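Local coordinates for quinoline 2-oxidoreductase large subunit (Pseudomonas putida, PDB 1T3Q), which carries the molybdenum and pterin cytosine dinucleotide site of a molybdenum hydroxylase of the xanthine dehydrogenase family that oxidises quinoline at position 2, at residues B[222-227]-B[504-509]; B[202-207]-B[255-260]; B[498-503]-B[530-535]. All blocks are in the same frame, centred on the assembly; numbering follows the deposited sequence.

Interaction 1. Residues B[222-227]-B[504-509]. With MCN (pterin cytosine dinucleotide), chain N.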
loop_
_atom_site.group_PDB
_atom_site.type_symbol
_atom_site.label_atom_id
_atom_site.label_comp_id
_atom_site.label_asym_id
_atom_site.label_seq_id
_atom_site.Cartn_x
_atom_site.Cartn_y
_atom_site.Cartn_z
ATOM N N ALA B 222 -9.773 -6.531 10.038
ATOM C CA ALA B 222 -10.047 -7.947 9.819
ATOM C C ALA B 222 -11.559 -8.119 9.942
ATOM O O ALA B 222 -12.068 -8.536 10.983
ATOM C CB ALA B 222 -9.332 -8.788 10.864
ATOM N N THR B 223 -12.268 -7.790 8.872
ATOM C CA THR B 223 -13.721 -7.874 8.876
ATOM C C THR B 223 -14.278 -8.742 7.758
ATOM O O THR B 223 -13.626 -8.963 6.732
ATOM C CB THR B 223 -14.340 -6.462 8.751
ATOM O OG1 THR B 223 -15.768 -6.557 8.789
ATOM C CG2 THR B 223 -13.927 -5.814 7.427
ATOM N N GLN B 224 -15.493 -9.235 7.970
ATOM C CA GLN B 224 -16.183 -10.051 6.975
ATOM C C GLN B 224 -17.157 -9.154 6.199
ATOM O O GLN B 224 -17.775 -9.595 5.226
ATOM C CB GLN B 224 -16.980 -11.172 7.657
ATOM C CG GLN B 224 -16.178 -11.989 8.654
ATOM C CD GLN B 224 -17.001 -13.054 9.348
ATOM O OE1 GLN B 224 -16.741 -13.389 10.501
ATOM N NE2 GLN B 224 -17.994 -13.600 8.647
ATOM N N MET B 225 -17.281 -7.895 6.622
ATOM C CA MET B 225 -18.217 -6.954 5.984
ATOM C C MET B 225 -17.610 -5.559 5.754
ATOM O O MET B 225 -18.040 -4.581 6.362
ATOM C CB MET B 225 -19.466 -6.821 6.869
ATOM C CG MET B 225 -20.133 -8.152 7.234
ATOM S SD MET B 225 -21.442 -8.004 8.495
ATOM C CE MET B 225 -22.731 -7.131 7.548
ATOM N N PRO B 226 -16.631 -5.442 4.841
ATOM C CA PRO B 226 -15.988 -4.148 4.572
ATOM C C PRO B 226 -16.872 -2.965 4.157
ATOM O O PRO B 226 -16.687 -1.852 4.658
ATOM C CB PRO B 226 -14.937 -4.499 3.519
ATOM C CG PRO B 226 -15.549 -5.654 2.805
ATOM C CD PRO B 226 -16.132 -6.477 3.916
ATOM N N SER B 227 -17.819 -3.189 3.246
ATOM C CA SER B 227 -18.697 -2.104 2.802
ATOM C C SER B 227 -19.540 -1.588 3.965
ATOM O O SER B 227 -19.800 -0.387 4.073
ATOM C CB SER B 227 -19.622 -2.578 1.673
ATOM O OG SER B 227 -18.882 -2.931 0.517
ATOM N N ALA B 504 -15.736 -10.620 1.515
ATOM C CA ALA B 504 -14.457 -10.653 2.216
ATOM C C ALA B 504 -14.253 -12.068 2.739
ATOM O O ALA B 504 -15.156 -12.660 3.322
ATOM C CB ALA B 504 -14.458 -9.654 3.365
ATOM N N SER B 505 -13.061 -12.608 2.525
ATOM C CA SER B 505 -12.754 -13.971 2.951
ATOM C C SER B 505 -12.041 -14.050 4.295
ATOM O O SER B 505 -11.256 -13.173 4.644
ATOM C CB SER B 505 -11.884 -14.656 1.886
ATOM O OG SER B 505 -11.562 -15.986 2.255
ATOM N N SER B 506 -12.338 -15.101 5.052
ATOM C CA SER B 506 -11.686 -15.334 6.332
ATOM C C SER B 506 -11.278 -16.806 6.376
ATOM O O SER B 506 -11.285 -17.442 7.431
ATOM C CB SER B 506 -12.608 -14.975 7.514
ATOM O OG SER B 506 -13.881 -15.584 7.415
ATOM N N GLY B 507 -10.932 -17.331 5.200
ATOM C CA GLY B 507 -10.496 -18.710 5.084
ATOM C C GLY B 507 -11.399 -19.654 4.305
ATOM O O GLY B 507 -11.008 -20.799 4.060
ATOM N N GLN B 508 -12.585 -19.202 3.894
ATOM C CA GLN B 508 -13.486 -20.105 3.177
ATOM C C GLN B 508 -13.248 -20.312 1.681
ATOM O O GLN B 508 -14.093 -20.875 0.994
ATOM C CB GLN B 508 -14.966 -19.748 3.439
ATOM C CG GLN B 508 -15.434 -18.386 2.967
ATOM C CD GLN B 508 -15.090 -17.282 3.943
ATOM O OE1 GLN B 508 -13.920 -16.999 4.183
ATOM N NE2 GLN B 508 -16.113 -16.652 4.513
ATOM N N GLY B 509 -12.103 -19.853 1.178
ATOM C CA GLY B 509 -11.747 -20.080 -0.218
ATOM C C GLY B 509 -12.298 -19.272 -1.382
ATOM O O GLY B 509 -12.178 -19.713 -2.529
HETATM N N1 MCN N . -18.820 -23.598 -1.414
HETATM C C2 MCN N . -18.708 -24.348 -2.631
HETATM N N3 MCN N . -19.935 -24.727 -3.153
HETATM C C4 MCN N . -21.189 -24.458 -2.613
HETATM C C5 MCN N . -21.241 -23.697 -1.359
HETATM C C6 MCN N . -20.072 -23.272 -0.773
HETATM O O2 MCN N . -17.626 -24.620 -3.100
HETATM N N4 MCN N . -22.292 -24.864 -3.203
HETATM C "C1'" MCN N . -17.450 -23.112 -0.810
HETATM C C2D MCN N . -17.135 -21.598 -1.205
HETATM O "O2'" MCN N . -15.685 -21.415 -1.374
HETATM C "C3'" MCN N . -17.747 -20.810 -0.065
HETATM C C4D MCN N . -17.497 -21.653 1.162
HETATM O O4D MCN N . -17.425 -23.074 0.645
HETATM O "O3'" MCN N . -17.095 -19.496 0.036
HETATM C "C5'" MCN N . -18.475 -21.422 2.349
HETATM O "O5'" MCN N . -19.764 -21.536 1.801
HETATM P PA MCN N . -20.890 -20.434 1.904
HETATM O O1A MCN N . -21.052 -19.879 0.522
HETATM O O2A MCN N . -22.032 -21.135 2.619
HETATM O O3A MCN N . -20.562 -19.237 2.956
HETATM P PB MCN N . -19.575 -17.981 2.848
HETATM O O1B MCN N . -20.423 -16.753 2.934
HETATM O O2B MCN N . -18.655 -18.107 1.669
HETATM O O3B MCN N . -18.658 -18.118 4.158
HETATM C C10 MCN N . -19.112 -17.663 5.407
HETATM C "C9'" MCN N . -19.458 -18.889 6.186
HETATM C "C8'" MCN N . -19.872 -18.365 7.581
HETATM S "S8'" MCN N . -21.316 -17.311 7.602
HETATM C "C7'" MCN N . -19.274 -18.651 8.740
HETATM S "S7'" MCN N . -19.757 -18.020 10.339
HETATM C "C6'" MCN N . -17.996 -19.555 8.697
HETATM C C7 MCN N . -18.021 -20.461 7.495
HETATM O "O9'" MCN N . -18.212 -19.723 6.299
HETATM N "N5'" MCN N . -16.822 -18.599 8.849
HETATM C C4A MCN N . -15.622 -19.299 8.431
HETATM N "N8'" MCN N . -16.723 -21.208 7.376
HETATM C C4B MCN N . -15.529 -20.544 7.783
HETATM N "N1'" MCN N . -14.331 -21.192 7.388
HETATM C "C2'" MCN N . -13.195 -20.517 7.684
HETATM N "N2'" MCN N . -12.026 -21.099 7.342
HETATM N "N3'" MCN N . -13.188 -19.277 8.290
HETATM C "C4'" MCN N . -14.365 -18.549 8.705
HETATM O "O4'" MCN N . -14.272 -17.466 9.230
HETATM O O HOH W 1 -13.085 -11.632 6.292
#
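The methyl group of Ala-504 is the tightly packed point of this buried contact. It points into the bend of 222-227, where its CB lies 3.6 Å from Pro-226 CD and 3.5 Å from the carbonyl oxygen Thr-223 O. An ST turn shapes that bend, Met-225 N donating to Thr-223 OG1 over 3.0 Å.

Beyond Ala-504 the two segments separate. Gln-224 CG and Ser-506 OG come no nearer than 4.4 Å, and a water spans part of the gap, donating to Thr-223 O at 2.8 Å and, weakly, to Ser-505 O. The amide of Gln-224 turns to other partners, OE1 accepting from Gly-256 N and NE2 donating to Ala-544 O and to the molybdenum oxo group OM1.

Ser-506 to Gln-508 line the pterin cytosine dinucleotide pocket. Ser-506 OG shares a hydrogen bond of 2.6 Å with the pterin oxygen O4'. Gln-508 bends back at chi2 (-82°); its NE2 donates to the phosphate oxygen O3B at 3.0 Å, while OE1 receives Ser-506 N on an in-plane lone pair, at 2.6 Å and 169°. An alanine in place of Gln-508 would probably leave O3B without this donor and Ser-506 N without its acceptor, freeing the turn that presents Ser-506 to the pterin.

The contact sets the first turn of helix 226-237, capped by Met-225, against the loop that runs from strand 497-501 to helix 510-522, whose N-cap is Gly-509; Pro-226 also touches Val-248, after strand 244-247.

Interaction 2. Residues B[202-207]-B[255-260]. With MCN (pterin cytosine dinucleotide), chain N; SMO (dioxosulfidomolybdenum(VI) ion), chain O.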
loop_
_atom_site.group_PDB
_atom_site.type_symbol
_atom_site.label_atom_id
_atom_site.label_comp_id
_atom_site.label_asym_id
_atom_site.label_seq_id
_atom_site.Cartn_x
_atom_site.Cartn_y
_atom_site.Cartn_z
ATOM N N GLU B 202 -6.849 -15.988 15.105
ATOM C CA GLU B 202 -6.386 -14.606 14.991
ATOM C C GLU B 202 -7.460 -13.757 15.670
ATOM O O GLU B 202 -8.637 -13.855 15.326
ATOM C CB GLU B 202 -6.276 -14.158 13.535
ATOM C CG GLU B 202 -5.987 -12.664 13.405
ATOM C CD GLU B 202 -6.335 -12.110 12.041
ATOM O OE1 GLU B 202 -7.474 -12.335 11.577
ATOM O OE2 GLU B 202 -5.479 -11.440 11.433
ATOM N N THR B 203 -7.063 -12.930 16.629
ATOM C CA THR B 203 -8.028 -12.086 17.325
ATOM C C THR B 203 -8.418 -10.918 16.425
ATOM O O THR B 203 -7.951 -10.812 15.290
ATOM C CB THR B 203 -7.432 -11.523 18.627
ATOM O OG1 THR B 203 -6.243 -10.786 18.320
ATOM C CG2 THR B 203 -7.100 -12.653 19.595
ATOM N N ARG B 204 -9.262 -10.027 16.934
ATOM C CA ARG B 204 -9.680 -8.876 16.146
ATOM C C ARG B 204 -8.578 -7.831 16.085
ATOM O O ARG B 204 -7.714 -7.760 16.962
ATOM C CB ARG B 204 -10.941 -8.245 16.740
ATOM C CG ARG B 204 -12.139 -9.186 16.797
ATOM C CD ARG B 204 -13.276 -8.531 17.565
ATOM N NE ARG B 204 -12.855 -8.127 18.902
ATOM C CZ ARG B 204 -13.556 -7.316 19.688
ATOM N NH1 ARG B 204 -13.098 -6.995 20.893
ATOM N NH2 ARG B 204 -14.712 -6.818 19.267
ATOM N N GLY B 205 -8.618 -7.016 15.041
ATOM C CA GLY B 205 -7.619 -5.983 14.886
ATOM C C GLY B 205 -7.984 -5.018 13.784
ATOM O O GLY B 205 -8.760 -5.344 12.889
ATOM N N ALA B 206 -7.431 -3.816 13.860
ATOM C CA ALA B 206 -7.681 -2.799 12.859
ATOM C C ALA B 206 -6.609 -1.721 12.956
ATOM O O ALA B 206 -6.040 -1.494 14.023
ATOM C CB ALA B 206 -9.071 -2.193 13.057
ATOM N N VAL B 207 -6.329 -1.074 11.830
ATOM C CA VAL B 207 -5.338 -0.011 11.767
ATOM C C VAL B 207 -5.936 1.100 10.918
ATOM O O VAL B 207 -6.374 0.860 9.793
ATOM C CB VAL B 207 -4.020 -0.486 11.097
ATOM C CG1 VAL B 207 -3.006 0.648 11.073
ATOM C CG2 VAL B 207 -3.453 -1.679 11.851
ATOM N N PHE B 255 -15.860 -16.629 11.460
ATOM C CA PHE B 255 -16.964 -17.402 12.012
ATOM C C PHE B 255 -18.112 -16.558 12.567
ATOM O O PHE B 255 -18.859 -17.021 13.417
ATOM C CB PHE B 255 -16.432 -18.324 13.112
ATOM C CG PHE B 255 -15.187 -19.072 12.717
ATOM C CD1 PHE B 255 -15.235 -20.047 11.724
ATOM C CD2 PHE B 255 -13.962 -18.769 13.304
ATOM C CE1 PHE B 255 -14.074 -20.710 11.316
ATOM C CE2 PHE B 255 -12.791 -19.427 12.903
ATOM C CZ PHE B 255 -12.851 -20.396 11.908
ATOM N N GLY B 256 -18.245 -15.330 12.079
ATOM C CA GLY B 256 -19.307 -14.459 12.558
ATOM C C GLY B 256 -18.825 -13.374 13.508
ATOM O O GLY B 256 -19.359 -12.259 13.515
ATOM N N GLN B 257 -17.812 -13.686 14.310
ATOM C CA GLN B 257 -17.296 -12.711 15.274
ATOM C C GLN B 257 -16.815 -11.449 14.576
ATOM O O GLN B 257 -16.964 -10.336 15.093
ATOM C CB GLN B 257 -16.149 -13.311 16.090
ATOM C CG GLN B 257 -15.739 -12.458 17.291
ATOM C CD GLN B 257 -14.480 -12.960 17.966
ATOM O OE1 GLN B 257 -13.369 -12.649 17.539
ATOM N NE2 GLN B 257 -14.648 -13.755 19.018
ATOM N N LYS B 258 -16.238 -11.624 13.393
ATOM C CA LYS B 258 -15.729 -10.506 12.626
ATOM C C LYS B 258 -16.769 -9.975 11.642
ATOM O O LYS B 258 -16.445 -9.287 10.674
ATOM C CB LYS B 258 -14.424 -10.920 11.933
ATOM C CG LYS B 258 -13.316 -11.139 12.964
ATOM C CD LYS B 258 -12.002 -11.644 12.378
ATOM C CE LYS B 258 -11.021 -11.948 13.507
ATOM N NZ LYS B 258 -9.839 -12.740 13.047
ATOM N N ALA B 259 -18.028 -10.300 11.918
ATOM C CA ALA B 259 -19.145 -9.837 11.112
ATOM C C ALA B 259 -19.962 -8.877 11.976
ATOM O O ALA B 259 -21.191 -8.914 11.972
ATOM C CB ALA B 259 -20.010 -11.007 10.662
ATOM N N HIS B 260 -19.262 -8.045 12.738
ATOM C CA HIS B 260 -19.898 -7.039 13.589
ATOM C C HIS B 260 -19.070 -5.773 13.497
ATOM O O HIS B 260 -17.900 -5.805 13.099
ATOM C CB HIS B 260 -19.915 -7.438 15.069
ATOM C CG HIS B 260 -20.629 -8.719 15.361
ATOM N ND1 HIS B 260 -19.976 -9.930 15.438
ATOM C CD2 HIS B 260 -21.934 -8.976 15.616
ATOM C CE1 HIS B 260 -20.847 -10.878 15.732
ATOM N NE2 HIS B 260 -22.041 -10.328 15.845
HETATM N N1 MCN N . -18.820 -23.598 -1.414
HETATM C C2 MCN N . -18.708 -24.348 -2.631
HETATM N N3 MCN N . -19.935 -24.727 -3.153
HETATM C C4 MCN N . -21.189 -24.458 -2.613
HETATM C C5 MCN N . -21.241 -23.697 -1.359
HETATM C C6 MCN N . -20.072 -23.272 -0.773
HETATM O O2 MCN N . -17.626 -24.620 -3.100
HETATM N N4 MCN N . -22.292 -24.864 -3.203
HETATM C "C1'" MCN N . -17.450 -23.112 -0.810
HETATM C C2D MCN N . -17.135 -21.598 -1.205
HETATM O "O2'" MCN N . -15.685 -21.415 -1.374
HETATM C "C3'" MCN N . -17.747 -20.810 -0.065
HETATM C C4D MCN N . -17.497 -21.653 1.162
HETATM O O4D MCN N . -17.425 -23.074 0.645
HETATM O "O3'" MCN N . -17.095 -19.496 0.036
HETATM C "C5'" MCN N . -18.475 -21.422 2.349
HETATM O "O5'" MCN N . -19.764 -21.536 1.801
HETATM P PA MCN N . -20.890 -20.434 1.904
HETATM O O1A MCN N . -21.052 -19.879 0.522
HETATM O O2A MCN N . -22.032 -21.135 2.619
HETATM O O3A MCN N . -20.562 -19.237 2.956
HETATM P PB MCN N . -19.575 -17.981 2.848
HETATM O O1B MCN N . -20.423 -16.753 2.934
HETATM O O2B MCN N . -18.655 -18.107 1.669
HETATM O O3B MCN N . -18.658 -18.118 4.158
HETATM C C10 MCN N . -19.112 -17.663 5.407
HETATM C "C9'" MCN N . -19.458 -18.889 6.186
HETATM C "C8'" MCN N . -19.872 -18.365 7.581
HETATM S "S8'" MCN N . -21.316 -17.311 7.602
HETATM C "C7'" MCN N . -19.274 -18.651 8.740
HETATM S "S7'" MCN N . -19.757 -18.020 10.339
HETATM C "C6'" MCN N . -17.996 -19.555 8.697
HETATM C C7 MCN N . -18.021 -20.461 7.495
HETATM O "O9'" MCN N . -18.212 -19.723 6.299
HETATM N "N5'" MCN N . -16.822 -18.599 8.849
HETATM C C4A MCN N . -15.622 -19.299 8.431
HETATM N "N8'" MCN N . -16.723 -21.208 7.376
HETATM C C4B MCN N . -15.529 -20.544 7.783
HETATM N "N1'" MCN N . -14.331 -21.192 7.388
HETATM C "C2'" MCN N . -13.195 -20.517 7.684
HETATM N "N2'" MCN N . -12.026 -21.099 7.342
HETATM N "N3'" MCN N . -13.188 -19.277 8.290
HETATM C "C4'" MCN N . -14.365 -18.549 8.705
HETATM O "O4'" MCN N . -14.272 -17.466 9.230
HETATM S S SMO O . -22.082 -16.422 11.905
HETATM MO MO SMO O . -21.530 -16.410 9.842
HETATM O OM2 SMO O . -23.239 -16.097 9.750
HETATM O OM1 SMO O . -20.677 -14.951 9.743
#
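Glu-202 and Lys-258 form a buried salt bridge, OE1 to NZ at 2.8 Å, their side chains crossing at about a right angle. The lysine reaches across with its chain extended beyond CG, whereas the glutamate presents the anti side of OE1, the ammonium lying 23° out of the carboxylate plane. Glu-202 OE1 also accepts from Gly-252 N, which would help hold the carboxylate in place.

Hydrogen bonds to carbonyl groups complete the grip on the ammonium. NZ donates to Glu-202 O at 2.8 Å, approaching from above the carbonyl plane, and to Gly-253 O, so three oxygens surround it. Within 255-260 a type I turn from Gly-256 to Ala-259 is closed by Ala-259 N to Gly-256 O, and His-260 ND1 gives a nearly straight bond (177°) to Gln-257 O.

Non-polar contact between the segments is slight, Arg-204 CG lying 4.4 Å from Lys-258 CE.

Cofactor contacts come from the start of the loop. Phe-255 N donates to pterin O4' at 2.9 Å, and pterin C4' lies over one face of the Phe-255 ring, 3.4 Å from CE1. Gly-256 CA is 3.2 Å from the oxo group OM1 of the molybdenum; a side chain here would collide with the sulfido ligand. The metal itself is held by the dithiolene sulfurs S7' and S8'.

Segment 202-207 enters strand 205-211, flanked in its sheet by strands 279-282 and 216-221. The loop holding 255-260 links strand 244-247 to helix 263-275. Arg-204 NH1 forms a salt bridge to Glu-283 beyond strand 279-282.

Interaction 3. Residues B[498-503]-B[530-535]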
loop_
_atom_site.group_PDB
_atom_site.type_symbol
_atom_site.label_atom_id
_atom_site.label_comp_id
_atom_site.label_asym_id
_atom_site.label_seq_id
_atom_site.Cartn_x
_atom_site.Cartn_y
_atom_site.Cartn_z
ATOM N N THR B 498 -10.633 -9.992 -14.851
ATOM C CA THR B 498 -10.433 -9.381 -13.537
ATOM C C THR B 498 -11.790 -9.198 -12.865
ATOM O O THR B 498 -12.644 -8.464 -13.363
ATOM C CB THR B 498 -9.752 -8.007 -13.654
ATOM O OG1 THR B 498 -8.480 -8.159 -14.294
ATOM C CG2 THR B 498 -9.549 -7.389 -12.267
ATOM N N VAL B 499 -11.983 -9.881 -11.742
ATOM C CA VAL B 499 -13.231 -9.813 -10.988
ATOM C C VAL B 499 -13.012 -9.044 -9.692
ATOM O O VAL B 499 -12.004 -9.238 -9.011
ATOM C CB VAL B 499 -13.740 -11.232 -10.627
ATOM C CG1 VAL B 499 -15.035 -11.147 -9.834
ATOM C CG2 VAL B 499 -13.944 -12.046 -11.893
ATOM N N THR B 500 -13.947 -8.159 -9.361
ATOM C CA THR B 500 -13.855 -7.402 -8.123
ATOM C C THR B 500 -15.103 -7.722 -7.317
ATOM O O THR B 500 -16.229 -7.622 -7.813
ATOM C CB THR B 500 -13.775 -5.881 -8.368
ATOM O OG1 THR B 500 -12.670 -5.593 -9.235
ATOM C CG2 THR B 500 -13.559 -5.141 -7.044
ATOM N N THR B 501 -14.902 -8.143 -6.077
ATOM C CA THR B 501 -16.022 -8.491 -5.223
ATOM C C THR B 501 -16.013 -7.731 -3.903
ATOM O O THR B 501 -14.980 -7.241 -3.444
ATOM C CB THR B 501 -16.039 -10.005 -4.936
ATOM O OG1 THR B 501 -17.206 -10.333 -4.177
ATOM C CG2 THR B 501 -14.796 -10.423 -4.160
ATOM N N SER B 502 -17.196 -7.637 -3.314
ATOM C CA SER B 502 -17.414 -6.967 -2.049
ATOM C C SER B 502 -17.357 -8.021 -0.941
ATOM O O SER B 502 -17.384 -7.704 0.249
ATOM C CB SER B 502 -18.785 -6.296 -2.085
ATOM O OG SER B 502 -19.717 -7.129 -2.772
ATOM N N LEU B 503 -17.287 -9.282 -1.355
ATOM C CA LEU B 503 -17.197 -10.403 -0.424
ATOM C C LEU B 503 -15.802 -10.396 0.209
ATOM O O LEU B 503 -14.805 -10.181 -0.481
ATOM C CB LEU B 503 -17.407 -11.721 -1.181
ATOM C CG LEU B 503 -18.771 -12.426 -1.192
ATOM C CD1 LEU B 503 -19.897 -11.457 -0.938
ATOM C CD2 LEU B 503 -18.950 -13.140 -2.525
ATOM N N VAL B 530 -8.714 -13.603 -12.088
ATOM C CA VAL B 530 -8.195 -13.219 -10.784
ATOM C C VAL B 530 -9.306 -12.550 -9.982
ATOM O O VAL B 530 -10.091 -11.770 -10.524
ATOM C CB VAL B 530 -6.977 -12.261 -10.869
ATOM C CG1 VAL B 530 -7.370 -10.932 -11.497
ATOM C CG2 VAL B 530 -6.422 -12.032 -9.473
ATOM N N ILE B 531 -9.386 -12.886 -8.700
ATOM C CA ILE B 531 -10.392 -12.307 -7.826
ATOM C C ILE B 531 -9.772 -11.198 -6.977
ATOM O O ILE B 531 -8.792 -11.417 -6.259
ATOM C CB ILE B 531 -11.004 -13.369 -6.888
ATOM C CG1 ILE B 531 -11.625 -14.499 -7.717
ATOM C CG2 ILE B 531 -12.066 -12.728 -5.986
ATOM C CD1 ILE B 531 -12.697 -14.031 -8.691
ATOM N N GLN B 532 -10.350 -10.005 -7.084
ATOM C CA GLN B 532 -9.908 -8.837 -6.331
ATOM C C GLN B 532 -10.918 -8.591 -5.224
ATOM O O GLN B 532 -12.111 -8.441 -5.487
ATOM C CB GLN B 532 -9.838 -7.606 -7.242
ATOM C CG GLN B 532 -8.728 -7.674 -8.263
ATOM C CD GLN B 532 -8.610 -6.416 -9.092
ATOM O OE1 GLN B 532 -7.542 -6.117 -9.615
ATOM N NE2 GLN B 532 -9.708 -5.678 -9.229
ATOM N N ALA B 533 -10.435 -8.561 -3.987
ATOM C CA ALA B 533 -11.289 -8.341 -2.828
ATOM C C ALA B 533 -10.498 -7.579 -1.776
ATOM O O ALA B 533 -9.304 -7.363 -1.935
ATOM C CB ALA B 533 -11.750 -9.673 -2.267
ATOM N N GLY B 534 -11.161 -7.163 -0.707
ATOM C CA GLY B 534 -10.452 -6.452 0.344
ATOM C C GLY B 534 -10.266 -4.955 0.161
ATOM O O GLY B 534 -9.349 -4.366 0.742
ATOM N N SER B 535 -11.114 -4.340 -0.658
ATOM C CA SER B 535 -11.065 -2.895 -0.883
ATOM C C SER B 535 -12.446 -2.392 -1.273
ATOM O O SER B 535 -13.118 -3.002 -2.110
ATOM C CB SER B 535 -10.087 -2.528 -1.993
ATOM O OG SER B 535 -10.154 -1.133 -2.251
HETATM O O HOH W 2 -12.759 -5.326 -3.336
HETATM O O HOH W 3 -13.961 -7.355 -0.799
#
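Thr-500 OG1 is gripped from two subunits: Gln-532 NE2 donates to it from the neighbouring strand at 3.0 Å, and Asn-538 ND2 of the second subunit donates as well. The intrachain bond is somewhat bent (133°), although OG1 stays close to the amide plane of Gln-532. The same NE2 also donates to Lys-537 O of the second subunit, so this amide takes part in the interface between the two copies.

The extended Gln-532 side chain crosses that of Thr-498 at a slant, the threonine CG2 lying 3.5 Å from the amide carbon CD. Thr-498 OG1 turns elsewhere and is hydrogen-bonded to Asp-492.

The backbones form a parallel ladder. Val-499 uses both its polar atoms, its N donating to Val-530 O at 2.9 Å and its O accepting from Gln-532 N at 2.7 Å; Thr-501 N to Gln-532 O is the next rung. The short strands run in the same direction with axes 29° apart.

The opposite face is apolar. Ile-531 CD1 packs against Val-499 CB at 3.6 Å, its chi2 of -58° folding the end of the chain back toward that strand. Beyond the ladder, Thr-501 CG2 meets Ala-533 CB at 3.7 Å; past the strands, Gly-534 N donates to a water at 2.8 Å that also lies close to Thr-501 O and Leu-503 O.

Strand 497-501, helix 510-522 and strand 529-532 make up a beta-alpha-beta unit. Val-499, Thr-501 and Ile-531 face that helix, touching Leu-514, Ala-515 and Ala-518 among them. Strand 529-532 is outermost in this chain's sheet, with strand 486-491 on the other flank of 497-501.

From the N terminus, 202-207 comes first and 222-227 second. Interaction 2 closes at 255-260, while 222-227 waits for 504-509, so interactions 1 and 2 cross; they touch where Gln-224 meets Gly-256 and Lys-258, and both reach the pterin cofactor. Interaction 3 opens at 498-503, directly before 504-509, and closes the beta-alpha-beta loop at 530-535, crossing interaction 1 in turn; Pro-226 packs on Ser-502 there. Interactions 2 and 3 follow in series with no touch, their nearest atoms about 11 Å apart. Interaction 1 thus joins the two molybdopterin cofactor-binding domains, and interactions 2 and 3 each tie segments within one of them.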